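Local coordinates for breast cancer anti-estrogen resistance protein 1 (Mus musculus, PDB 5W93) that acts as a docking scaffold coordinating tyrosine kinase signalling in cell adhesion and migration, represented here by its C-terminal helical domain in complex with a paxillin LD1 peptide, at residues A[12-17]-A[63-68]; A[50-55]-A[91-96]; A[57-62]-A[122-127]; A[16-21]-A[126-131]. The protein carries 2 engineered substitutions. One frame throughout, in Å; residues are numbered along the deposited sequence.

Interaction 1. Residues A[12-17]-A[63-68]; sequences LFYLEQ and GDTLSR
Tyr14 on helix 5-37 and the pair Thr65 and Leu66 on helix 42-69 make the whole contact, with Tyr14 and Leu66 supplying the nearest CA atoms, 7.5 Å apart. The apolar part begins at the root of the tyrosine. Its CB sits 3.9 Å from Leu66 CG, and the two side chains slide past each other in opposite directions, bringing Leu66 CD2 to 4.0 Å from Tyr14 CD2. With CG anti to the carbonyl carbon (chi1 -83°), the tyrosine ring passes along the leucine and ends at Thr65, which it meets at about a right angle: Thr65 CG2 lies 3.4 Å from Tyr14 OH. Both methyls approach the ring obliquely. On one face of that ring, Phe13 CD2 stands 3.6 Å above the centre.

Polar groups work within the helix instead of across the contact. Thr65 OG1 hydrogen bonds with Phe61 O one turn back, while CG2 is the branch that meets the tyrosine. Arg68 NE and Asp64 OD2 form a salt bridge of 3.5 Å. Deeper in the bundle, Leu66 also touches Val79 and Leu131.

No hydrogen bond joins the two segments. Their adhesion rests on van der Waals contact and burial of apolar surface, and even the phenol oxygen meets a methyl group here.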
loop_
_atom_site.group_PDB
_atom_site.type_symbol
_atom_site.label_atom_id
_atom_site.label_comp_id
_atom_site.label_asym_id
_atom_site.label_seq_id
_atom_site.Cartn_x
_atom_site.Cartn_y
_atom_site.Cartn_z
ATOM N N LEU A 12 -6.481 7.210 -17.555
ATOM C CA LEU A 12 -5.911 8.540 -17.340
ATOM C C LEU A 12 -6.468 9.168 -16.072
ATOM O O LEU A 12 -5.729 9.766 -15.294
ATOM C CB LEU A 12 -6.174 9.469 -18.533
ATOM C CG LEU A 12 -5.375 9.172 -19.798
ATOM C CD1 LEU A 12 -5.867 10.054 -20.959
ATOM C CD2 LEU A 12 -3.880 9.369 -19.544
ATOM N N PHE A 13 -7.775 9.025 -15.868
ATOM C CA PHE A 13 -8.413 9.527 -14.663
ATOM C C PHE A 13 -7.827 8.873 -13.389
ATOM O O PHE A 13 -7.451 9.563 -12.438
ATOM C CB PHE A 13 -9.919 9.278 -14.722
ATOM C CG PHE A 13 -10.655 9.798 -13.526
ATOM C CD1 PHE A 13 -10.970 11.149 -13.429
ATOM C CD2 PHE A 13 -11.043 8.946 -12.509
ATOM C CE1 PHE A 13 -11.643 11.637 -12.335
ATOM C CE2 PHE A 13 -11.715 9.429 -11.404
ATOM C CZ PHE A 13 -12.013 10.781 -11.319
ATOM N N TYR A 14 -7.758 7.551 -13.356
ATOM C CA TYR A 14 -7.294 6.921 -12.121
ATOM C C TYR A 14 -5.778 7.008 -11.945
ATOM O O TYR A 14 -5.290 6.927 -10.817
ATOM C CB TYR A 14 -7.799 5.479 -12.026
ATOM C CG TYR A 14 -9.211 5.505 -11.486
ATOM C CD1 TYR A 14 -9.454 5.831 -10.160
ATOM C CD2 TYR A 14 -10.299 5.288 -12.314
ATOM C CE1 TYR A 14 -10.747 5.897 -9.662
ATOM C CE2 TYR A 14 -11.602 5.359 -11.826
ATOM C CZ TYR A 14 -11.817 5.663 -10.504
ATOM O OH TYR A 14 -13.113 5.723 -10.022
ATOM N N LEU A 15 -5.044 7.235 -13.035
ATOM C CA LEU A 15 -3.619 7.575 -12.933
ATOM C C LEU A 15 -3.458 8.863 -12.128
ATOM O O LEU A 15 -2.616 8.963 -11.248
ATOM C CB LEU A 15 -2.982 7.742 -14.320
ATOM C CG LEU A 15 -1.524 8.222 -14.365
ATOM C CD1 LEU A 15 -0.606 7.258 -13.592
ATOM C CD2 LEU A 15 -1.027 8.375 -15.809
ATOM N N GLU A 16 -4.279 9.857 -12.448
ATOM C CA GLU A 16 -4.259 11.119 -11.723
ATOM C C GLU A 16 -4.581 10.919 -10.237
ATOM O O GLU A 16 -3.931 11.515 -9.376
ATOM C CB GLU A 16 -5.237 12.111 -12.373
ATOM C CG GLU A 16 -5.489 13.367 -11.568
ATOM C CD GLU A 16 -6.573 13.179 -10.517
ATOM O OE1 GLU A 16 -7.696 12.747 -10.882
ATOM O OE2 GLU A 16 -6.286 13.437 -9.326
ATOM N N GLN A 17 -5.595 10.109 -9.942
ATOM C CA GLN A 17 -5.957 9.806 -8.553
ATOM C C GLN A 17 -4.855 9.031 -7.838
ATOM O O GLN A 17 -4.573 9.267 -6.666
ATOM C CB GLN A 17 -7.251 9.000 -8.490
ATOM C CG GLN A 17 -8.451 9.788 -8.038
ATOM C CD GLN A 17 -9.509 8.915 -7.397
ATOM O OE1 GLN A 17 -9.252 7.758 -7.027
ATOM N NE2 GLN A 17 -10.706 9.462 -7.253
ATOM N N GLY A 63 -7.212 0.212 -7.647
ATOM C CA GLY A 63 -7.027 -0.970 -8.459
ATOM C C GLY A 63 -8.308 -1.779 -8.584
ATOM O O GLY A 63 -8.658 -2.252 -9.670
ATOM N N ASP A 64 -9.011 -1.932 -7.467
ATOM C CA ASP A 64 -10.264 -2.679 -7.435
ATOM C C ASP A 64 -11.338 -2.054 -8.339
ATOM O O ASP A 64 -12.031 -2.738 -9.098
ATOM C CB ASP A 64 -10.772 -2.744 -6.003
ATOM C CG ASP A 64 -11.809 -3.810 -5.815
ATOM O OD1 ASP A 64 -11.425 -4.993 -5.746
ATOM O OD2 ASP A 64 -12.998 -3.457 -5.737
ATOM N N THR A 65 -11.468 -0.743 -8.224
ATOM C CA THR A 65 -12.427 0.033 -8.999
ATOM C C THR A 65 -12.105 -0.024 -10.489
ATOM O O THR A 65 -12.986 -0.243 -11.319
ATOM C CB THR A 65 -12.435 1.497 -8.539
ATOM O OG1 THR A 65 -12.849 1.563 -7.177
ATOM C CG2 THR A 65 -13.390 2.353 -9.398
ATOM N N LEU A 66 -10.831 0.167 -10.816
ATOM C CA LEU A 66 -10.356 0.082 -12.195
ATOM C C LEU A 66 -10.568 -1.293 -12.823
ATOM O O LEU A 66 -11.043 -1.402 -13.951
ATOM C CB LEU A 66 -8.871 0.410 -12.249
ATOM C CG LEU A 66 -8.393 1.716 -12.829
ATOM C CD1 LEU A 66 -6.894 1.608 -12.936
ATOM C CD2 LEU A 66 -9.041 1.952 -14.192
ATOM N N SER A 67 -10.173 -2.335 -12.096
ATOM C CA SER A 67 -10.235 -3.708 -12.594
ATOM C C SER A 67 -11.660 -4.147 -12.869
ATOM O O SER A 67 -11.915 -4.917 -13.793
ATOM C CB SER A 67 -9.597 -4.681 -11.595
ATOM O OG SER A 67 -10.423 -4.868 -10.458
ATOM N N ARG A 68 -12.590 -3.659 -12.061
ATOM C CA ARG A 68 -13.976 -4.053 -12.225
ATOM C C ARG A 68 -14.609 -3.440 -13.474
ATOM O O ARG A 68 -15.547 -3.998 -14.035
ATOM C CB ARG A 68 -14.779 -3.669 -10.990
ATOM C CG ARG A 68 -14.550 -4.612 -9.819
ATOM C CD ARG A 68 -15.734 -4.612 -8.881
ATOM N NE ARG A 68 -15.726 -3.478 -7.968
ATOM C CZ ARG A 68 -16.786 -3.069 -7.275
ATOM N NH1 ARG A 68 -17.958 -3.683 -7.407
ATOM N NH2 ARG A 68 -16.681 -2.031 -6.458
#

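Interaction 2. Residues A[50-55]-A[91-96]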
loop_
_atom_site.group_PDB
_atom_site.type_symbol
_atom_site.label_atom_id
_atom_site.label_comp_id
_atom_site.label_asym_id
_atom_site.label_seq_id
_atom_site.Cartn_x
_atom_site.Cartn_y
_atom_site.Cartn_z
ATOM N N LYS A 50 -0.354 1.855 10.912
ATOM C CA LYS A 50 -1.743 2.041 10.521
ATOM C C LYS A 50 -1.882 3.162 9.485
ATOM O O LYS A 50 -2.706 3.061 8.581
ATOM C CB LYS A 50 -2.613 2.329 11.743
ATOM C CG LYS A 50 -2.750 1.110 12.659
ATOM C CD LYS A 50 -3.845 1.324 13.688
ATOM C CE LYS A 50 -3.352 2.151 14.838
ATOM N NZ LYS A 50 -3.921 1.650 16.135
ATOM N N PHE A 51 -1.087 4.222 9.610
ATOM C CA PHE A 51 -1.153 5.331 8.640
ATOM C C PHE A 51 -0.707 4.855 7.248
ATOM O O PHE A 51 -1.282 5.237 6.210
ATOM C CB PHE A 51 -0.266 6.517 9.071
ATOM C CG PHE A 51 -0.586 7.088 10.435
ATOM C CD1 PHE A 51 -1.864 6.995 10.978
ATOM C CD2 PHE A 51 0.402 7.744 11.165
ATOM C CE1 PHE A 51 -2.156 7.535 12.223
ATOM C CE2 PHE A 51 0.111 8.286 12.427
ATOM C CZ PHE A 51 -1.165 8.181 12.944
ATOM N N VAL A 52 0.333 4.021 7.231
ATOM C CA VAL A 52 0.828 3.454 5.973
ATOM C C VAL A 52 -0.235 2.575 5.313
ATOM O O VAL A 52 -0.484 2.665 4.112
ATOM C CB VAL A 52 2.113 2.627 6.196
ATOM C CG1 VAL A 52 2.419 1.781 4.981
ATOM C CG2 VAL A 52 3.286 3.560 6.504
ATOM N N ILE A 53 -0.866 1.730 6.122
ATOM C CA ILE A 53 -1.881 0.803 5.648
ATOM C C ILE A 53 -3.101 1.553 5.102
ATOM O O ILE A 53 -3.586 1.284 4.005
ATOM C CB ILE A 53 -2.318 -0.144 6.795
ATOM C CG1 ILE A 53 -1.166 -1.085 7.146
ATOM C CG2 ILE A 53 -3.552 -0.943 6.413
ATOM C CD1 ILE A 53 -1.363 -1.810 8.493
ATOM N N LEU A 54 -3.595 2.500 5.877
ATOM C CA LEU A 54 -4.736 3.281 5.437
ATOM C C LEU A 54 -4.472 4.014 4.113
ATOM O O LEU A 54 -5.305 3.999 3.210
ATOM C CB LEU A 54 -5.116 4.244 6.555
ATOM C CG LEU A 54 -5.601 5.666 6.365
ATOM C CD1 LEU A 54 -7.034 5.676 5.851
ATOM C CD2 LEU A 54 -5.507 6.293 7.737
ATOM N N SER A 55 -3.301 4.619 3.979
ATOM C CA SER A 55 -3.005 5.405 2.785
ATOM C C SER A 55 -2.730 4.499 1.562
ATOM O O SER A 55 -3.179 4.799 0.455
ATOM C CB SER A 55 -1.830 6.355 3.058
ATOM O OG SER A 55 -0.623 5.638 3.297
ATOM N N ARG A 91 -1.353 -7.126 4.544
ATOM C CA ARG A 91 -1.460 -8.160 5.584
ATOM C C ARG A 91 -0.091 -8.461 6.188
ATOM O O ARG A 91 0.025 -8.686 7.397
ATOM C CB ARG A 91 -2.086 -9.447 5.031
ATOM C CG ARG A 91 -3.568 -9.322 4.738
ATOM C CD ARG A 91 -4.182 -10.656 4.330
ATOM N NE ARG A 91 -3.736 -11.100 3.014
ATOM C CZ ARG A 91 -4.417 -10.892 1.891
ATOM N NH1 ARG A 91 -5.574 -10.247 1.932
ATOM N NH2 ARG A 91 -3.946 -11.327 0.726
ATOM N N GLY A 92 0.935 -8.466 5.345
ATOM C CA GLY A 92 2.303 -8.642 5.789
ATOM C C GLY A 92 2.736 -7.541 6.749
ATOM O O GLY A 92 3.443 -7.795 7.734
ATOM N N ILE A 93 2.332 -6.309 6.463
ATOM C CA ILE A 93 2.629 -5.197 7.355
ATOM C C ILE A 93 1.871 -5.335 8.691
ATOM O O ILE A 93 2.448 -5.074 9.751
ATOM C CB ILE A 93 2.305 -3.859 6.683
ATOM C CG1 ILE A 93 3.267 -3.654 5.502
ATOM C CG2 ILE A 93 2.434 -2.707 7.674
ATOM C CD1 ILE A 93 2.892 -2.551 4.592
ATOM N N VAL A 94 0.608 -5.758 8.659
ATOM C CA VAL A 94 -0.109 -6.003 9.918
ATOM C C VAL A 94 0.619 -7.102 10.742
ATOM O O VAL A 94 0.869 -6.927 11.928
ATOM C CB VAL A 94 -1.581 -6.406 9.664
ATOM C CG1 VAL A 94 -2.275 -6.864 10.952
ATOM C CG2 VAL A 94 -2.342 -5.232 9.026
ATOM N N ALA A 95 0.993 -8.193 10.079
ATOM C CA ALA A 95 1.684 -9.316 10.727
ATOM C C ALA A 95 3.015 -8.903 11.354
ATOM O O ALA A 95 3.249 -9.130 12.546
ATOM C CB ALA A 95 1.914 -10.460 9.724
ATOM N N THR A 96 3.891 -8.298 10.558
ATOM C CA THR A 96 5.204 -7.922 11.062
ATOM C C THR A 96 5.156 -6.807 12.108
ATOM O O THR A 96 6.005 -6.764 13.009
ATOM C CB THR A 96 6.148 -7.502 9.927
ATOM O OG1 THR A 96 5.583 -6.403 9.186
ATOM C CG2 THR A 96 6.392 -8.668 8.996
#
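Ile53 CD1 and Val94 CG2 meet at 3.6 Å, the two side chains crossing at about a right angle. Ile53 CG1 also lies 4.0 Å from Ile93 CG2, where the Ile53 and Ile93 side chains slide past each other in opposite directions. These are buried contacts between nearly antiparallel segments, 169° between their directions and 10.3 Å between axes. Packing is looser on the flank toward helix 107-135, where Val52 CG1 stays 4.4 Å from Ile93 CD1 and Leu120 touches both residues.

The other flank belongs to the paxillin peptide. Lys50 NZ hydrogen bonds with the peptide backbone, and Arg91 reaches an acidic side chain of the peptide through NH1, in a salt bridge, while its NH2 pairs with Asp88.

The chemistry is thus divided: only branched aliphatic side chains meet across segments 50-55 and 91-96, while Lys50 and Arg91 add polar bonds to a peptide that also packs on Ile53, Leu54 and Val94.

Interaction 3. Residues A[57-62]-A[122-127]; sequences HKLVFI and HSTQQF
Both segments are helical and run in broadly the same direction; their nearest CA atoms, those of Leu59 and Thr124, are 7.6 Å apart. They belong to the second and fourth helices of the bundle, 42-69 and 107-135, and meet near the centre of the chain.

Leu59 reaches across with CD1, which sits 3.7 Å from Thr124 CB and 3.8 Å from Thr124 CG2; the two side chains cross at about a right angle. The threonine holds OG1 in the crowded position between its backbone N and carbonyl carbon (chi1 59°), where it hydrogen bonds with Gly121 O. Phe127 extends its ring toward the same leucine from one turn on. CE2 comes to 3.6 Å from Leu59 O, obliquely to the ring, and to 4.5 Å from Leu59 CB. Leu22 and Leu25 of helix 5-37 close in on Leu59 and Thr124 respectively.

Away from helix 107-135, His57 NE2 hydrogen bonds with the peptide backbone, and Val60 packs on the peptide and on Leu86 and Ser87 of helix 73-102.

Burying a threonine here need not cost a polar bond, because its hydroxyl is satisfied within its own helix while CB and the methyl serve as apolar surface.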
loop_
_atom_site.group_PDB
_atom_site.type_symbol
_atom_site.label_atom_id
_atom_site.label_comp_id
_atom_site.label_asym_id
_atom_site.label_seq_id
_atom_site.Cartn_x
_atom_site.Cartn_y
_atom_site.Cartn_z
ATOM N N HIS A 57 -4.057 1.551 1.198
ATOM C CA HIS A 57 -5.314 0.883 0.888
ATOM C C HIS A 57 -6.099 1.712 -0.157
ATOM O O HIS A 57 -6.854 1.171 -0.957
ATOM C CB HIS A 57 -6.154 0.666 2.159
ATOM C CG HIS A 57 -7.316 -0.249 1.964
ATOM N ND1 HIS A 57 -8.538 0.188 1.495
ATOM C CD2 HIS A 57 -7.452 -1.585 2.170
ATOM C CE1 HIS A 57 -9.371 -0.834 1.417
ATOM N NE2 HIS A 57 -8.737 -1.921 1.829
ATOM N N LYS A 58 -5.897 3.017 -0.144
ATOM C CA LYS A 58 -6.478 3.890 -1.168
ATOM C C LYS A 58 -6.074 3.425 -2.570
ATOM O O LYS A 58 -6.881 3.467 -3.497
ATOM C CB LYS A 58 -6.051 5.350 -0.947
ATOM C CG LYS A 58 -6.292 5.872 0.480
ATOM C CD LYS A 58 -7.752 6.242 0.735
ATOM C CE LYS A 58 -8.078 6.298 2.235
ATOM N NZ LYS A 58 -8.088 4.929 2.860
ATOM N N LEU A 59 -4.835 2.955 -2.724
ATOM C CA LEU A 59 -4.380 2.477 -4.019
ATOM C C LEU A 59 -4.943 1.115 -4.381
ATOM O O LEU A 59 -5.267 0.866 -5.549
ATOM C CB LEU A 59 -2.860 2.426 -4.069
ATOM C CG LEU A 59 -2.178 3.786 -4.047
ATOM C CD1 LEU A 59 -0.725 3.560 -3.759
ATOM C CD2 LEU A 59 -2.363 4.499 -5.391
ATOM N N VAL A 60 -5.050 0.227 -3.392
ATOM C CA VAL A 60 -5.733 -1.036 -3.603
ATOM C C VAL A 60 -7.150 -0.786 -4.132
ATOM O O VAL A 60 -7.581 -1.408 -5.095
ATOM C CB VAL A 60 -5.824 -1.866 -2.309
ATOM C CG1 VAL A 60 -6.645 -3.136 -2.567
ATOM C CG2 VAL A 60 -4.420 -2.211 -1.790
ATOM N N PHE A 61 -7.855 0.130 -3.483
ATOM C CA PHE A 61 -9.230 0.470 -3.855
ATOM C C PHE A 61 -9.317 0.994 -5.287
ATOM O O PHE A 61 -10.208 0.604 -6.040
ATOM C CB PHE A 61 -9.802 1.495 -2.875
ATOM C CG PHE A 61 -11.251 1.843 -3.123
ATOM C CD1 PHE A 61 -12.266 0.988 -2.719
ATOM C CD2 PHE A 61 -11.593 3.041 -3.731
ATOM C CE1 PHE A 61 -13.602 1.310 -2.934
ATOM C CE2 PHE A 61 -12.926 3.379 -3.954
ATOM C CZ PHE A 61 -13.935 2.514 -3.553
ATOM N N ILE A 62 -8.394 1.871 -5.665
ATOM C CA ILE A 62 -8.304 2.309 -7.059
ATOM C C ILE A 62 -8.111 1.119 -8.006
ATOM O O ILE A 62 -8.780 1.003 -9.034
ATOM C CB ILE A 62 -7.157 3.320 -7.261
ATOM C CG1 ILE A 62 -7.532 4.669 -6.635
ATOM C CG2 ILE A 62 -6.833 3.474 -8.753
ATOM C CD1 ILE A 62 -6.346 5.619 -6.455
ATOM N N HIS A 122 7.909 0.311 -2.946
ATOM C CA HIS A 122 8.347 -0.063 -4.278
ATOM C C HIS A 122 7.191 -0.558 -5.154
ATOM O O HIS A 122 7.069 -0.164 -6.317
ATOM C CB HIS A 122 9.434 -1.140 -4.171
ATOM C CG HIS A 122 9.414 -2.135 -5.279
ATOM N ND1 HIS A 122 9.961 -1.879 -6.526
ATOM C CD2 HIS A 122 8.930 -3.400 -5.343
ATOM C CE1 HIS A 122 9.815 -2.937 -7.293
ATOM N NE2 HIS A 122 9.188 -3.878 -6.600
ATOM N N SER A 123 6.349 -1.424 -4.598
ATOM C CA SER A 123 5.295 -2.049 -5.387
ATOM C C SER A 123 4.216 -1.036 -5.772
ATOM O O SER A 123 3.621 -1.140 -6.845
ATOM C CB SER A 123 4.670 -3.223 -4.625
ATOM O OG SER A 123 5.592 -4.292 -4.472
ATOM N N THR A 124 3.966 -0.052 -4.911
ATOM C CA THR A 124 2.968 0.979 -5.225
ATOM C C THR A 124 3.474 1.941 -6.311
ATOM O O THR A 124 2.711 2.383 -7.175
ATOM C CB THR A 124 2.557 1.792 -3.965
ATOM O OG1 THR A 124 3.702 2.434 -3.390
ATOM C CG2 THR A 124 1.873 0.881 -2.918
ATOM N N GLN A 125 4.757 2.260 -6.257
ATOM C CA GLN A 125 5.378 3.066 -7.305
ATOM C C GLN A 125 5.319 2.344 -8.640
ATOM O O GLN A 125 5.097 2.954 -9.680
ATOM C CB GLN A 125 6.834 3.385 -6.963
ATOM C CG GLN A 125 6.992 4.376 -5.839
ATOM C CD GLN A 125 6.424 5.735 -6.192
ATOM O OE1 GLN A 125 6.513 6.188 -7.343
ATOM N NE2 GLN A 125 5.830 6.393 -5.209
ATOM N N GLN A 126 5.530 1.031 -8.587
ATOM C CA GLN A 126 5.486 0.192 -9.767
ATOM C C GLN A 126 4.067 0.122 -10.342
ATOM O O GLN A 126 3.879 0.205 -11.556
ATOM C CB GLN A 126 5.999 -1.197 -9.411
ATOM C CG GLN A 126 6.249 -2.076 -10.571
ATOM C CD GLN A 126 7.126 -3.215 -10.183
ATOM O OE1 GLN A 126 6.646 -4.227 -9.688
ATOM N NE2 GLN A 126 8.431 -3.051 -10.371
ATOM N N PHE A 127 3.077 -0.017 -9.458
ATOM C CA PHE A 127 1.666 0.034 -9.849
ATOM C C PHE A 127 1.363 1.320 -10.622
ATOM O O PHE A 127 0.784 1.285 -11.704
ATOM C CB PHE A 127 0.770 -0.058 -8.610
ATOM C CG PHE A 127 -0.715 0.046 -8.903
ATOM C CD1 PHE A 127 -1.274 -0.567 -10.022
ATOM C CD2 PHE A 127 -1.555 0.744 -8.032
ATOM C CE1 PHE A 127 -2.649 -0.482 -10.274
ATOM C CE2 PHE A 127 -2.931 0.837 -8.271
ATOM C CZ PHE A 127 -3.479 0.220 -9.396
#

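Interaction 4. Residues A[16-21]-A[126-131]. Engineered in segment 16-21: Ala18 (natural residue Cys).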
loop_
_atom_site.group_PDB
_atom_site.type_symbol
_atom_site.label_atom_id
_atom_site.label_comp_id
_atom_site.label_asym_id
_atom_site.label_seq_id
_atom_site.Cartn_x
_atom_site.Cartn_y
_atom_site.Cartn_z
ATOM N N GLU A 16 -4.279 9.857 -12.448
ATOM C CA GLU A 16 -4.259 11.119 -11.723
ATOM C C GLU A 16 -4.581 10.919 -10.237
ATOM O O GLU A 16 -3.931 11.515 -9.376
ATOM C CB GLU A 16 -5.237 12.111 -12.373
ATOM C CG GLU A 16 -5.489 13.367 -11.568
ATOM C CD GLU A 16 -6.573 13.179 -10.517
ATOM O OE1 GLU A 16 -7.696 12.747 -10.882
ATOM O OE2 GLU A 16 -6.286 13.437 -9.326
ATOM N N GLN A 17 -5.595 10.109 -9.942
ATOM C CA GLN A 17 -5.957 9.806 -8.553
ATOM C C GLN A 17 -4.855 9.031 -7.838
ATOM O O GLN A 17 -4.573 9.267 -6.666
ATOM C CB GLN A 17 -7.251 9.000 -8.490
ATOM C CG GLN A 17 -8.451 9.788 -8.038
ATOM C CD GLN A 17 -9.509 8.915 -7.397
ATOM O OE1 GLN A 17 -9.252 7.758 -7.027
ATOM N NE2 GLN A 17 -10.706 9.462 -7.253
ATOM N N ALA A 18 -4.256 8.086 -8.545
ATOM C CA ALA A 18 -3.139 7.323 -7.989
ATOM C C ALA A 18 -1.976 8.250 -7.620
ATOM O O ALA A 18 -1.369 8.089 -6.566
ATOM C CB ALA A 18 -2.689 6.266 -8.968
ATOM N N GLU A 19 -1.686 9.229 -8.479
ATOM C CA GLU A 19 -0.557 10.138 -8.256
ATOM C C GLU A 19 -0.789 10.977 -7.003
ATOM O O GLU A 19 0.105 11.115 -6.168
ATOM C CB GLU A 19 -0.318 11.030 -9.492
ATOM C CG GLU A 19 0.378 10.274 -10.634
ATOM C CD GLU A 19 0.444 11.052 -11.949
ATOM O OE1 GLU A 19 -0.187 12.125 -12.052
ATOM O OE2 GLU A 19 1.129 10.582 -12.886
ATOM N N ALA A 20 -1.998 11.502 -6.861
ATOM C CA ALA A 20 -2.400 12.197 -5.634
ATOM C C ALA A 20 -2.283 11.318 -4.376
ATOM O O ALA A 20 -1.743 11.752 -3.354
ATOM C CB ALA A 20 -3.807 12.700 -5.771
ATOM N N ASN A 21 -2.799 10.092 -4.435
ATOM C CA ASN A 21 -2.737 9.206 -3.265
ATOM C C ASN A 21 -1.317 8.760 -2.927
ATOM O O ASN A 21 -1.006 8.451 -1.777
ATOM C CB ASN A 21 -3.608 7.970 -3.477
ATOM C CG ASN A 21 -5.076 8.251 -3.253
ATOM O OD1 ASN A 21 -5.906 8.007 -4.125
ATOM N ND2 ASN A 21 -5.406 8.757 -2.077
ATOM N N GLN A 126 5.530 1.031 -8.587
ATOM C CA GLN A 126 5.486 0.192 -9.767
ATOM C C GLN A 126 4.067 0.122 -10.342
ATOM O O GLN A 126 3.879 0.205 -11.556
ATOM C CB GLN A 126 5.999 -1.197 -9.411
ATOM C CG GLN A 126 6.249 -2.076 -10.571
ATOM C CD GLN A 126 7.126 -3.215 -10.183
ATOM O OE1 GLN A 126 6.646 -4.227 -9.688
ATOM N NE2 GLN A 126 8.431 -3.051 -10.371
ATOM N N PHE A 127 3.077 -0.017 -9.458
ATOM C CA PHE A 127 1.666 0.034 -9.849
ATOM C C PHE A 127 1.363 1.320 -10.622
ATOM O O PHE A 127 0.784 1.285 -11.704
ATOM C CB PHE A 127 0.770 -0.058 -8.610
ATOM C CG PHE A 127 -0.715 0.046 -8.903
ATOM C CD1 PHE A 127 -1.274 -0.567 -10.022
ATOM C CD2 PHE A 127 -1.555 0.744 -8.032
ATOM C CE1 PHE A 127 -2.649 -0.482 -10.274
ATOM C CE2 PHE A 127 -2.931 0.837 -8.271
ATOM C CZ PHE A 127 -3.479 0.220 -9.396
ATOM N N ARG A 128 1.785 2.443 -10.071
ATOM C CA ARG A 128 1.543 3.736 -10.710
ATOM C C ARG A 128 2.245 3.825 -12.070
ATOM O O ARG A 128 1.669 4.310 -13.042
ATOM C CB ARG A 128 2.000 4.875 -9.801
ATOM C CG ARG A 128 1.525 6.244 -10.287
ATOM C CD ARG A 128 2.629 7.282 -10.284
ATOM N NE ARG A 128 3.452 7.236 -11.487
ATOM C CZ ARG A 128 4.675 6.719 -11.541
ATOM N NH1 ARG A 128 5.224 6.193 -10.453
ATOM N NH2 ARG A 128 5.349 6.727 -12.686
ATOM N N ARG A 129 3.483 3.340 -12.138
ATOM C CA ARG A 129 4.219 3.325 -13.404
ATOM C C ARG A 129 3.461 2.534 -14.478
ATOM O O ARG A 129 3.295 2.985 -15.612
ATOM C CB ARG A 129 5.621 2.744 -13.208
ATOM C CG ARG A 129 6.619 3.197 -14.285
ATOM C CD ARG A 129 7.988 2.556 -14.119
ATOM N NE ARG A 129 8.156 1.454 -15.058
ATOM C CZ ARG A 129 7.919 0.180 -14.767
ATOM N NH1 ARG A 129 7.516 -0.164 -13.554
ATOM N NH2 ARG A 129 8.091 -0.753 -15.692
ATOM N N VAL A 130 2.994 1.354 -14.114
ATOM C CA VAL A 130 2.222 0.514 -15.019
ATOM C C VAL A 130 0.903 1.164 -15.490
ATOM O O VAL A 130 0.535 1.049 -16.666
ATOM C CB VAL A 130 1.937 -0.842 -14.339
ATOM C CG1 VAL A 130 0.840 -1.597 -15.051
ATOM C CG2 VAL A 130 3.238 -1.663 -14.265
ATOM N N LEU A 131 0.187 1.839 -14.591
ATOM C CA LEU A 131 -1.001 2.600 -15.009
ATOM C C LEU A 131 -0.666 3.626 -16.087
ATOM O O LEU A 131 -1.424 3.809 -17.032
ATOM C CB LEU A 131 -1.644 3.325 -13.828
ATOM C CG LEU A 131 -2.331 2.487 -12.759
ATOM C CD1 LEU A 131 -2.826 3.395 -11.638
ATOM C CD2 LEU A 131 -3.480 1.716 -13.397
#
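Ala18, an engineered residue in place of the natural cysteine, faces Arg128 and Leu131 across the seam between helices 5-37 and 107-135. The CA atoms of Ala18 and Arg128 are 6.5 Å apart, while the short segment axes come within 10.0 Å and run at 157° to each other.

The apolar contact is simple. Ala18 CB meets the tip of Leu131, 3.9 Å from CD1, and the same methyl branch lies over one face of the Phe127 ring, offset toward its rim. Beside this contact the arginine chain passes somewhat farther off, its CG 4.4 Å from Ala18 CB.

Charged side chains border this core through their aliphatic portions. Glu19 CG rests 3.8 Å from Arg128 CD as the two chains cross obliquely. The arginine leaves with CG anti to its own N (chi1 -169°), a bend at chi2 lays CD beside the glutamate, and a further bend at chi3 turns the guanidinium end. Glu19 OE2 remains 4.3 Å from Arg128 NE, beyond salt-bridge range, with the carboxylate and guanidinium planes 33° apart. Any attraction between them is therefore probably long-range.

The antiparallel pairing of the first and last helices closes the up-and-down four-helix bundle, the FAT-like fold of this C-terminal domain.

Overall arrangement
Interactions 1, 3 and 4 form a cluster running from the middle of the bundle toward one end. The centres of 3 and 4 are about 7 Å apart, those of 1 and 4 about 8 Å, and those of 1 and 3 about 10 Å. They merge into one core: Leu66 CD1 meets Leu131 CD2 at 3.4 Å, Phe127 CZ lies 3.9 Å from Gly63 CA, and Ile62 reaches both Tyr14 and Gln17. Interaction 2 lies farther along the bundle, its centre about 13 Å from that of interaction 3 and 21 Å from that of interaction 1. Helix 42-69 is common to interactions 1, 2 and 3, and its residues in all three touch the paxillin peptide, most extensively in interactions 2 and 3.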